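Side-chain contacts in ribonucleoside-diphosphate reductase subunit beta (Bacillus halodurans C-125, PDB 2RCC), which probably supplies DNA precursors by reducing ribonucleotides to deoxyribonucleotides, as the iron-binding small subunit of a class I ribonucleotide reductase: residues A[228-231]-A[232-236]; A[79-82]-A[83-87]; A[34-38]-A[39-43]; A[274-278]-A[279-283]. All coordinates share one frame; numbering follows the deposited sequence.

All four contacts are local, between side chains near one another along this chain of helices and loops, without strands. Contact 2 is the most buried: apolar side chains and backbone bonds in helix 72-87, beside the probable active-site tyrosine. Contact 1, on helix 207-237, is mixed, with leucine, isoleucine and phenylalanine inward and a water-linked lysine outward. Contacts 3 and 4 lie farther from the chain's centre, at the starts of helices 41-50 and 278-295, where a beta turn with two aromatic side chains and an asparagine cap do the work. Contacts 1 and 3 touch, Asn229 and Glu233 packing on Trp40 and Phe38; contact 3 alone reaches the second subunit.

Contact 1. Residues A[228-231]-A[232-236]; sequences TNIF and KELLV
Phe231 meets Leu235 one helical turn on, and the two methyls of the leucine meet the ring differently. CD1 of Leu235 stands over one face, 4.3 Å from the centroid of the Phe231 ring and shifted toward its rim, a CH-pi contact. CD2 of Leu235 touches CE1 of Phe231 at 3.9 Å. CG of Phe231 stands trans to the backbone N (chi1 -178°), beside the carbonyl carbon, which swings the ring toward the next turn, where Leu235 meets it. Trimming Phe231 to an alanine would probably leave CD1 of Leu235 without the face it rests on and open a gap among the neighbouring helices.

Lys232 runs the other way. Its N bonds to Thr228 O at 3.0 Å, and its aliphatic chain folds back over the same carbonyl, CG of Lys232 lying 3.5 Å from Thr228 O. The amino group ends on a water that accepts from Lys232 NZ at 2.8 Å, donates to Asn229 OD1 and also bonds Thr228 OG1. NZ has a second partner in Gln295 O, and OG1 one in Val224 O.

CG2 of Ile230 meets CD1 of Leu234 at 3.9 Å. Around this part of helix 207-237, Phe231 wedges between Leu176 and Val180 of helix 172-187 and Thr246 and Val250 of helix 244-268, while Asn229 packs on Trp40 of the loop before helix 41-50.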
loop_
_atom_site.group_PDB
_atom_site.type_symbol
_atom_site.label_atom_id
_atom_site.label_comp_id
_atom_site.label_asym_id
_atom_site.label_seq_id
_atom_site.Cartn_x
_atom_site.Cartn_y
_atom_site.Cartn_z
ATOM N N THR A 228 13.697 5.954 10.243
ATOM C CA THR A 228 14.688 6.140 11.306
ATOM C C THR A 228 14.626 5.033 12.369
ATOM O O THR A 228 15.659 4.612 12.923
ATOM C CB THR A 228 14.653 7.579 11.913
ATOM O OG1 THR A 228 13.409 7.828 12.543
ATOM C CG2 THR A 228 14.865 8.611 10.855
ATOM N N ASN A 229 13.426 4.534 12.646
ATOM C CA ASN A 229 13.246 3.397 13.531
ATOM C C ASN A 229 13.902 2.156 12.934
ATOM O O ASN A 229 14.639 1.463 13.628
ATOM C CB ASN A 229 11.768 3.101 13.813
ATOM C CG ASN A 229 11.148 3.979 14.900
ATOM O OD1 ASN A 229 11.789 4.794 15.505
ATOM N ND2 ASN A 229 9.876 3.771 15.150
ATOM N N ILE A 230 13.687 1.909 11.638
ATOM C CA ILE A 230 14.318 0.754 10.955
ATOM C C ILE A 230 15.823 0.872 11.015
ATOM O O ILE A 230 16.511 -0.135 11.276
ATOM C CB ILE A 230 13.840 0.599 9.464
ATOM C CG1 ILE A 230 12.387 0.196 9.432
ATOM C CG2 ILE A 230 14.703 -0.457 8.725
ATOM C CD1 ILE A 230 11.744 0.418 8.062
ATOM N N PHE A 231 16.345 2.100 10.802
ATOM C CA PHE A 231 17.776 2.346 10.880
ATOM C C PHE A 231 18.333 1.936 12.245
ATOM O O PHE A 231 19.334 1.189 12.328
ATOM C CB PHE A 231 18.084 3.833 10.597
ATOM C CG PHE A 231 19.546 4.174 10.612
ATOM C CD1 PHE A 231 20.190 4.557 11.812
ATOM C CD2 PHE A 231 20.297 4.120 9.449
ATOM C CE1 PHE A 231 21.545 4.853 11.841
ATOM C CE2 PHE A 231 21.663 4.433 9.479
ATOM C CZ PHE A 231 22.283 4.798 10.667
ATOM N N LYS A 232 17.703 2.426 13.308
ATOM C CA LYS A 232 18.163 2.109 14.667
ATOM C C LYS A 232 18.063 0.620 15.017
ATOM O O LYS A 232 18.926 0.086 15.674
ATOM C CB LYS A 232 17.373 2.885 15.695
ATOM C CG LYS A 232 17.678 4.359 15.725
ATOM C CD LYS A 232 16.570 5.064 16.482
ATOM C CE LYS A 232 16.804 6.504 16.580
ATOM N NZ LYS A 232 15.474 7.215 16.576
ATOM N N GLU A 233 17.021 -0.046 14.560
ATOM C CA GLU A 233 16.833 -1.464 14.814
ATOM C C GLU A 233 17.848 -2.267 14.011
ATOM O O GLU A 233 18.283 -3.311 14.470
ATOM C CB GLU A 233 15.413 -1.906 14.461
ATOM C CG GLU A 233 14.271 -1.240 15.276
ATOM C CD GLU A 233 14.178 -1.629 16.752
ATOM O OE1 GLU A 233 14.938 -2.528 17.235
ATOM O OE2 GLU A 233 13.274 -1.025 17.402
ATOM N N LEU A 234 18.198 -1.816 12.806
ATOM C CA LEU A 234 19.215 -2.499 12.016
ATOM C C LEU A 234 20.581 -2.486 12.704
ATOM O O LEU A 234 21.325 -3.455 12.584
ATOM C CB LEU A 234 19.311 -1.959 10.575
ATOM C CG LEU A 234 18.209 -2.380 9.602
ATOM C CD1 LEU A 234 18.406 -1.623 8.302
ATOM C CD2 LEU A 234 18.180 -3.912 9.415
ATOM N N LEU A 235 20.914 -1.389 13.394
ATOM C CA LEU A 235 22.154 -1.313 14.174
ATOM C C LEU A 235 22.114 -2.275 15.377
ATOM O O LEU A 235 23.134 -2.800 15.730
ATOM C CB LEU A 235 22.515 0.135 14.581
ATOM C CG LEU A 235 23.340 0.938 13.552
ATOM C CD1 LEU A 235 22.782 0.940 12.176
ATOM C CD2 LEU A 235 23.595 2.395 14.017
ATOM N N VAL A 236 20.944 -2.511 15.974
ATOM C CA VAL A 236 20.799 -3.504 17.065
ATOM C C VAL A 236 20.916 -4.945 16.517
ATOM O O VAL A 236 21.580 -5.786 17.123
ATOM C CB VAL A 236 19.414 -3.369 17.774
ATOM C CG1 VAL A 236 19.150 -4.518 18.750
ATOM C CG2 VAL A 236 19.321 -2.036 18.468
HETATM O O HOH W 1 13.085 7.342 15.142
#

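Contact 2. Residues A[79-82]-A[83-87]; sequences KKII and GLLAF
Ile81 and Leu85 run alongside each other, CG2 of Ile81 4.1 Å from CD1 of Leu85. They sit one turn apart on helix 72-87, part of the ferritin-like helical bundle of the reductase small chain. The backbone joins them too: Leu85 N donates to Ile81 O at 3.0 Å in a nearly straight bond (172°). CG of Leu85 closes over the same oxygen, 3.3 Å from Ile81 O, because that carbon stands anti to its own carbonyl carbon and beside the backbone N (chi1 -70°).

Ile82 faces another side of the helix. Ala86 N bonds to its O at 2.8 Å, and the small CB of Ala86 rests 3.4 Å from Ile82 O. At Gly83 the missing side chain leaves room for CA of Gly83 to come 3.2 Å from Lys79 O, where a CB would clash; Gly83 N donates to the same oxygen in a bent bond (142°).

Farther out, Ile81 packs on Phe196 and Phe197 of helix 191-202. Ile82 and Leu85 both lean on Tyr126 of helix 106-133, probably the active-site tyrosine, so this surface of the helix forms part of that residue's apolar surroundings. Asp89, a probable iron ligand, follows shortly after the helix. On the flank next to helix 136-147, Lys80 O takes two donors: NE1 of Trp146, and Leu84 N at 3.0 Å.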
loop_
_atom_site.group_PDB
_atom_site.type_symbol
_atom_site.label_atom_id
_atom_site.label_comp_id
_atom_site.label_asym_id
_atom_site.label_seq_id
_atom_site.Cartn_x
_atom_site.Cartn_y
_atom_site.Cartn_z
ATOM N N LYS A 79 4.800 27.631 -10.451
ATOM C CA LYS A 79 4.659 26.706 -11.601
ATOM C C LYS A 79 5.801 25.740 -11.696
ATOM O O LYS A 79 5.580 24.530 -11.913
ATOM C CB LYS A 79 4.502 27.488 -12.924
ATOM C CG LYS A 79 3.112 28.112 -13.067
ATOM C CD LYS A 79 3.028 29.320 -13.999
ATOM C CE LYS A 79 3.396 29.018 -15.424
ATOM N NZ LYS A 79 3.145 30.236 -16.254
ATOM N N LYS A 80 7.016 26.270 -11.519
ATOM C CA LYS A 80 8.230 25.456 -11.572
ATOM C C LYS A 80 8.267 24.416 -10.467
ATOM O O LYS A 80 8.547 23.253 -10.741
ATOM C CB LYS A 80 9.492 26.305 -11.506
ATOM C CG LYS A 80 9.799 27.055 -12.755
ATOM C CD LYS A 80 10.839 28.114 -12.523
ATOM C CE LYS A 80 11.039 28.977 -13.767
ATOM N NZ LYS A 80 11.689 28.273 -14.899
ATOM N N ILE A 81 7.925 24.814 -9.249
ATOM C CA ILE A 81 7.967 23.910 -8.101
ATOM C C ILE A 81 6.824 22.869 -8.135
ATOM O O ILE A 81 7.091 21.657 -8.034
ATOM C CB ILE A 81 8.008 24.679 -6.761
ATOM C CG1 ILE A 81 9.282 25.541 -6.658
ATOM C CG2 ILE A 81 8.015 23.713 -5.584
ATOM C CD1 ILE A 81 9.146 26.637 -5.588
ATOM N N ILE A 82 5.583 23.317 -8.292
ATOM C CA ILE A 82 4.452 22.381 -8.361
ATOM C C ILE A 82 4.598 21.470 -9.597
ATOM O O ILE A 82 4.363 20.273 -9.479
ATOM C CB ILE A 82 3.043 23.087 -8.270
ATOM C CG1 ILE A 82 2.031 22.129 -7.664
ATOM C CG2 ILE A 82 2.567 23.717 -9.628
ATOM C CD1 ILE A 82 2.269 21.945 -6.118
ATOM N N GLY A 83 5.043 22.045 -10.731
ATOM C CA GLY A 83 5.316 21.314 -11.972
ATOM C C GLY A 83 6.344 20.198 -11.784
ATOM O O GLY A 83 6.125 19.077 -12.238
ATOM N N LEU A 84 7.448 20.496 -11.097
ATOM C CA LEU A 84 8.495 19.519 -10.813
ATOM C C LEU A 84 7.954 18.410 -9.920
ATOM O O LEU A 84 8.182 17.224 -10.188
ATOM C CB LEU A 84 9.696 20.161 -10.106
ATOM C CG LEU A 84 10.873 19.214 -9.839
ATOM C CD1 LEU A 84 11.345 18.495 -11.110
ATOM C CD2 LEU A 84 11.978 19.956 -9.199
ATOM N N LEU A 85 7.281 18.810 -8.838
ATOM C CA LEU A 85 6.659 17.850 -7.914
ATOM C C LEU A 85 5.673 16.918 -8.639
ATOM O O LEU A 85 5.680 15.715 -8.383
ATOM C CB LEU A 85 5.983 18.572 -6.736
ATOM C CG LEU A 85 6.969 19.221 -5.746
ATOM C CD1 LEU A 85 6.239 20.150 -4.782
ATOM C CD2 LEU A 85 7.748 18.175 -4.992
ATOM N N ALA A 86 4.862 17.473 -9.541
ATOM C CA ALA A 86 3.943 16.686 -10.360
ATOM C C ALA A 86 4.706 15.813 -11.364
ATOM O O ALA A 86 4.324 14.675 -11.579
ATOM C CB ALA A 86 2.961 17.596 -11.080
ATOM N N PHE A 87 5.790 16.343 -11.940
ATOM C CA PHE A 87 6.632 15.646 -12.947
ATOM C C PHE A 87 7.433 14.469 -12.416
ATOM O O PHE A 87 7.651 13.533 -13.159
ATOM C CB PHE A 87 7.628 16.648 -13.603
ATOM C CG PHE A 87 8.574 16.037 -14.642
ATOM C CD1 PHE A 87 8.192 15.913 -15.965
ATOM C CD2 PHE A 87 9.854 15.602 -14.285
ATOM C CE1 PHE A 87 9.053 15.348 -16.914
ATOM C CE2 PHE A 87 10.715 15.041 -15.227
ATOM C CZ PHE A 87 10.312 14.919 -16.540
#

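Contact 3. Residues A[34-38]-A[39-43]; sequences DDVRF and SWAYP
In the turn that leads into helix 41-50, Phe38 lies alongside Trp40. CB of Phe38 sits over the indole, 3.7 Å from the centroid of the five-membered ring of Trp40, a CH-pi contact. CG of Trp40 lies between its backbone N and carbonyl carbon (chi1 50°), which turns the indole back toward Phe38. The six-membered rings are nearly parallel, 19° apart, but slid so far that they barely overlap; CZ2 of Trp40 meets CG of Phe38 at 3.7 Å. CG of Arg37 covers the other face of the Phe38 ring. Shortening Trp40 to a serine would probably strip CB of Phe38 of its indole cover and leave the phenylalanine ring freer to turn.

The backbone makes a type I turn, closed by Ala41 N donating to Phe38 O at 3.1 Å from well above the carbonyl plane. A water extends it, donating to Phe38 O and accepting from Tyr42 N at 2.9 Å. Farther back, OD1 of Asp34 comes to the edge of the Tyr42 ring, 3.5 Å from CE2 of Tyr42, with carboxylate and ring planes 73° apart. A second water links Asp34 OD2 and Tyr42 OH, which also bond Gln139 and Gln124 of the second subunit, respectively.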
loop_
_atom_site.group_PDB
_atom_site.type_symbol
_atom_site.label_atom_id
_atom_site.label_comp_id
_atom_site.label_asym_id
_atom_site.label_seq_id
_atom_site.Cartn_x
_atom_site.Cartn_y
_atom_site.Cartn_z
ATOM N N ASP A 34 -2.018 -7.705 16.497
ATOM C CA ASP A 34 -1.805 -7.836 17.946
ATOM C C ASP A 34 -0.625 -8.773 18.320
ATOM O O ASP A 34 -0.407 -9.040 19.498
ATOM C CB ASP A 34 -3.128 -8.204 18.631
ATOM C CG ASP A 34 -4.170 -7.072 18.502
ATOM O OD1 ASP A 34 -3.871 -5.931 18.941
ATOM O OD2 ASP A 34 -5.276 -7.292 17.949
ATOM N N ASP A 35 0.177 -9.208 17.354
ATOM C CA ASP A 35 1.333 -10.086 17.612
ATOM C C ASP A 35 2.409 -9.779 16.597
ATOM O O ASP A 35 2.621 -10.551 15.656
ATOM C CB ASP A 35 0.920 -11.573 17.571
ATOM C CG ASP A 35 2.109 -12.540 17.797
ATOM O OD1 ASP A 35 3.036 -12.170 18.558
ATOM O OD2 ASP A 35 2.133 -13.664 17.217
ATOM N N VAL A 36 3.074 -8.630 16.787
ATOM C CA VAL A 36 4.141 -8.153 15.876
ATOM C C VAL A 36 5.440 -7.941 16.647
ATOM O O VAL A 36 5.473 -7.915 17.887
ATOM C CB VAL A 36 3.734 -6.896 15.045
ATOM C CG1 VAL A 36 2.404 -7.164 14.213
ATOM C CG2 VAL A 36 3.570 -5.658 15.910
ATOM N N ARG A 37 6.538 -7.848 15.909
ATOM C CA ARG A 37 7.843 -7.720 16.528
ATOM C C ARG A 37 8.069 -6.397 17.231
ATOM O O ARG A 37 8.661 -6.380 18.300
ATOM C CB ARG A 37 8.924 -7.952 15.490
ATOM C CG ARG A 37 10.324 -7.807 16.004
ATOM C CD ARG A 37 11.306 -8.016 14.905
ATOM N NE ARG A 37 12.681 -7.937 15.385
ATOM C CZ ARG A 37 13.326 -8.911 16.033
ATOM N NH1 ARG A 37 12.745 -10.059 16.335
ATOM N NH2 ARG A 37 14.579 -8.719 16.424
ATOM N N PHE A 38 7.636 -5.296 16.630
ATOM C CA PHE A 38 7.820 -3.951 17.192
ATOM C C PHE A 38 6.547 -3.343 17.745
ATOM O O PHE A 38 5.528 -3.186 17.034
ATOM C CB PHE A 38 8.395 -3.036 16.098
ATOM C CG PHE A 38 9.710 -3.523 15.564
ATOM C CD1 PHE A 38 10.837 -3.546 16.376
ATOM C CD2 PHE A 38 9.820 -3.980 14.263
ATOM C CE1 PHE A 38 12.064 -4.040 15.900
ATOM C CE2 PHE A 38 11.021 -4.480 13.789
ATOM C CZ PHE A 38 12.157 -4.498 14.607
ATOM N N SER A 39 6.611 -2.945 19.004
ATOM C CA SER A 39 5.467 -2.352 19.713
ATOM C C SER A 39 5.041 -0.980 19.171
ATOM O O SER A 39 3.958 -0.510 19.473
ATOM C CB SER A 39 5.748 -2.294 21.210
ATOM O OG SER A 39 6.895 -1.502 21.461
ATOM N N TRP A 40 5.884 -0.351 18.363
ATOM C CA TRP A 40 5.551 0.898 17.688
ATOM C C TRP A 40 4.868 0.729 16.320
ATOM O O TRP A 40 4.348 1.721 15.794
ATOM C CB TRP A 40 6.802 1.777 17.482
ATOM C CG TRP A 40 7.977 1.133 16.877
ATOM C CD1 TRP A 40 9.014 0.643 17.547
ATOM C CD2 TRP A 40 8.267 0.925 15.477
ATOM N NE1 TRP A 40 9.935 0.126 16.702
ATOM C CE2 TRP A 40 9.517 0.293 15.416
ATOM C CE3 TRP A 40 7.586 1.184 14.280
ATOM C CZ2 TRP A 40 10.111 -0.093 14.210
ATOM C CZ3 TRP A 40 8.174 0.816 13.079
ATOM C CH2 TRP A 40 9.419 0.171 13.050
ATOM N N ALA A 41 4.832 -0.492 15.763
ATOM C CA ALA A 41 4.277 -0.687 14.406
ATOM C C ALA A 41 2.778 -0.486 14.350
ATOM O O ALA A 41 2.320 0.191 13.454
ATOM C CB ALA A 41 4.645 -2.078 13.811
ATOM N N TYR A 42 2.019 -1.018 15.304
ATOM C CA TYR A 42 0.541 -0.910 15.258
ATOM C C TYR A 42 0.094 0.502 15.556
ATOM O O TYR A 42 -0.798 0.994 14.864
ATOM C CB TYR A 42 -0.174 -1.953 16.141
ATOM C CG TYR A 42 -1.652 -2.263 15.876
ATOM C CD1 TYR A 42 -2.312 -1.940 14.661
ATOM C CD2 TYR A 42 -2.362 -3.032 16.785
ATOM C CE1 TYR A 42 -3.682 -2.300 14.440
ATOM C CE2 TYR A 42 -3.705 -3.419 16.550
ATOM C CZ TYR A 42 -4.368 -3.044 15.399
ATOM O OH TYR A 42 -5.692 -3.475 15.220
ATOM N N PRO A 43 0.659 1.137 16.605
ATOM C CA PRO A 43 0.390 2.555 16.795
ATOM C C PRO A 43 0.711 3.432 15.579
ATOM O O PRO A 43 -0.039 4.355 15.290
ATOM C CB PRO A 43 1.285 2.917 17.970
ATOM C CG PRO A 43 1.472 1.696 18.698
ATOM C CD PRO A 43 1.448 0.603 17.738
HETATM O O HOH W 2 -6.671 -5.108 16.894
HETATM O O HOH W 3 2.867 -2.858 17.335
#

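Contact 4. Residues A[274-278]-A[279-283]; sequences PGINP and EDMET
The Asn277 amide and the Glu279 carboxylate are turned 55° against each other, on side chains that cross at about a right angle. OE1 of Glu279 comes 3.3 Å from ND2 of Asn277. The same oxygen lies against the proline ring between them in sequence, 3.5 Å from CG of Pro278, because the glutamate chain bends back at chi2. A second carboxylate, that of Asp280, sets OD2 3.6 Å from CB of Asn277.

The Asn277 amide caps the helix through its oxygen. Asp280 N donates to Asn277 OD1 at 2.8 Å, in the carbonyl plane, which makes Asn277 the N-cap of helix 278-295. CG of Asn277 stands trans to its backbone N (chi1 169°), and this carries the amide forward over the first turn, where it can satisfy an N-H that has no earlier helical carbonyl. Asn277 N in turn gives its hydrogen to a water at 3.1 Å, which reaches Asp280 OD2 only weakly. The main chain then takes up the helical pattern: Met281 N bonds to Asn277 O at 3.0 Å, and Glu282 N to Pro278 O. One turn on, Glu279 O is gripped twice, by Thr283 N and Thr283 OG1 from opposite faces of its plane.

Ile276 and Met281, a selenomethionine, flank the cap in the positions of a hydrophobic staple, though Ile276 has two conformers and their contact is accordingly doubtful. Both side chains pack on Phe265 of helix 244-268, to which Glu282 adds a salt bridge with Arg266; helix 191-202 also borders them, with Asn199 against Ile276 and Ala195 against Met281.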
loop_
_atom_site.group_PDB
_atom_site.type_symbol
_atom_site.label_atom_id
_atom_site.label_comp_id
_atom_site.label_asym_id
_atom_site.label_seq_id
_atom_site.Cartn_x
_atom_site.Cartn_y
_atom_site.Cartn_z
ATOM N N PRO A 274 9.656 37.679 -2.284
ATOM C CA PRO A 274 9.424 38.428 -1.075
ATOM C C PRO A 274 9.171 37.508 0.135
ATOM O O PRO A 274 8.472 36.513 0.030
ATOM C CB PRO A 274 8.148 39.234 -1.406
ATOM C CG PRO A 274 8.204 39.399 -2.913
ATOM C CD PRO A 274 8.744 38.103 -3.381
ATOM N N GLY A 275 9.784 37.811 1.252
ATOM C CA GLY A 275 9.585 36.996 2.432
ATOM C C GLY A 275 10.552 35.856 2.633
ATOM O O GLY A 275 10.557 35.319 3.724
ATOM N N ILE A 276 11.364 35.508 1.618
ATOM C CA ILE A 276 12.342 34.433 1.733
ATOM C C ILE A 276 13.750 35.009 1.623
ATOM O O ILE A 276 14.147 35.484 0.565
ATOM C CB ILE A 276 12.151 33.358 0.649
ATOM C CG1 ILE A 276 10.727 32.788 0.655
ATOM C CG2 ILE A 276 13.163 32.223 0.841
ATOM C CD1 ILE A 276 10.341 32.077 1.924
ATOM N N ASN A 277 14.491 35.000 2.729
ATOM C CA ASN A 277 15.886 35.455 2.749
ATOM C C ASN A 277 16.686 34.190 2.441
ATOM O O ASN A 277 16.532 33.177 3.128
ATOM C CB ASN A 277 16.277 36.079 4.096
ATOM C CG ASN A 277 17.771 36.304 4.225
ATOM O OD1 ASN A 277 18.487 35.420 4.661
ATOM N ND2 ASN A 277 18.241 37.507 3.878
ATOM N N PRO A 278 17.512 34.217 1.399
ATOM C CA PRO A 278 18.259 32.999 1.075
ATOM C C PRO A 278 19.222 32.497 2.156
ATOM O O PRO A 278 19.368 31.296 2.286
ATOM C CB PRO A 278 19.000 33.368 -0.211
ATOM C CG PRO A 278 18.965 34.821 -0.304
ATOM C CD PRO A 278 17.777 35.313 0.443
ATOM N N GLU A 279 19.835 33.389 2.940
ATOM C CA GLU A 279 20.742 32.974 4.005
ATOM C C GLU A 279 19.955 32.215 5.117
ATOM O O GLU A 279 20.408 31.178 5.641
ATOM C CB GLU A 279 21.557 34.179 4.536
ATOM C CG GLU A 279 22.580 34.768 3.516
ATOM C CD GLU A 279 21.977 35.565 2.318
ATOM O OE1 GLU A 279 20.816 36.051 2.398
ATOM O OE2 GLU A 279 22.679 35.703 1.283
ATOM N N ASP A 280 18.767 32.727 5.444
ATOM C CA ASP A 280 17.876 32.091 6.403
ATOM C C ASP A 280 17.395 30.730 5.905
ATOM O O ASP A 280 17.293 29.810 6.699
ATOM C CB ASP A 280 16.612 32.938 6.676
ATOM C CG ASP A 280 16.870 34.186 7.558
ATOM O OD1 ASP A 280 17.900 34.284 8.265
ATOM O OD2 ASP A 280 15.992 35.071 7.540
HETATM N N MSE A 281 17.086 30.616 4.610
HETATM C CA MSE A 281 16.671 29.344 4.041
HETATM C C MSE A 281 17.797 28.310 4.086
HETATM O O MSE A 281 17.556 27.151 4.370
HETATM C CB MSE A 281 16.213 29.512 2.570
HETATM C CG MSE A 281 15.620 28.232 1.957
HETATM SE SE MSE A 281 13.982 27.673 2.772
HETATM C CE MSE A 281 12.779 28.666 1.607
ATOM N N GLU A 282 19.012 28.726 3.758
ATOM C CA GLU A 282 20.142 27.824 3.771
ATOM C C GLU A 282 20.394 27.324 5.195
ATOM O O GLU A 282 20.617 26.130 5.373
ATOM C CB GLU A 282 21.361 28.471 3.090
ATOM C CG GLU A 282 21.089 28.556 1.573
ATOM C CD GLU A 282 22.212 29.104 0.744
ATOM O OE1 GLU A 282 23.250 29.458 1.300
ATOM O OE2 GLU A 282 22.020 29.201 -0.490
ATOM N N THR A 283 20.288 28.211 6.187
ATOM C CA THR A 283 20.435 27.827 7.591
ATOM C C THR A 283 19.331 26.842 7.978
ATOM O O THR A 283 19.597 25.900 8.699
ATOM C CB THR A 283 20.417 29.020 8.524
ATOM O OG1 THR A 283 21.382 29.971 8.079
ATOM C CG2 THR A 283 20.728 28.626 9.994
HETATM O O HOH W 4 13.270 34.571 5.492
#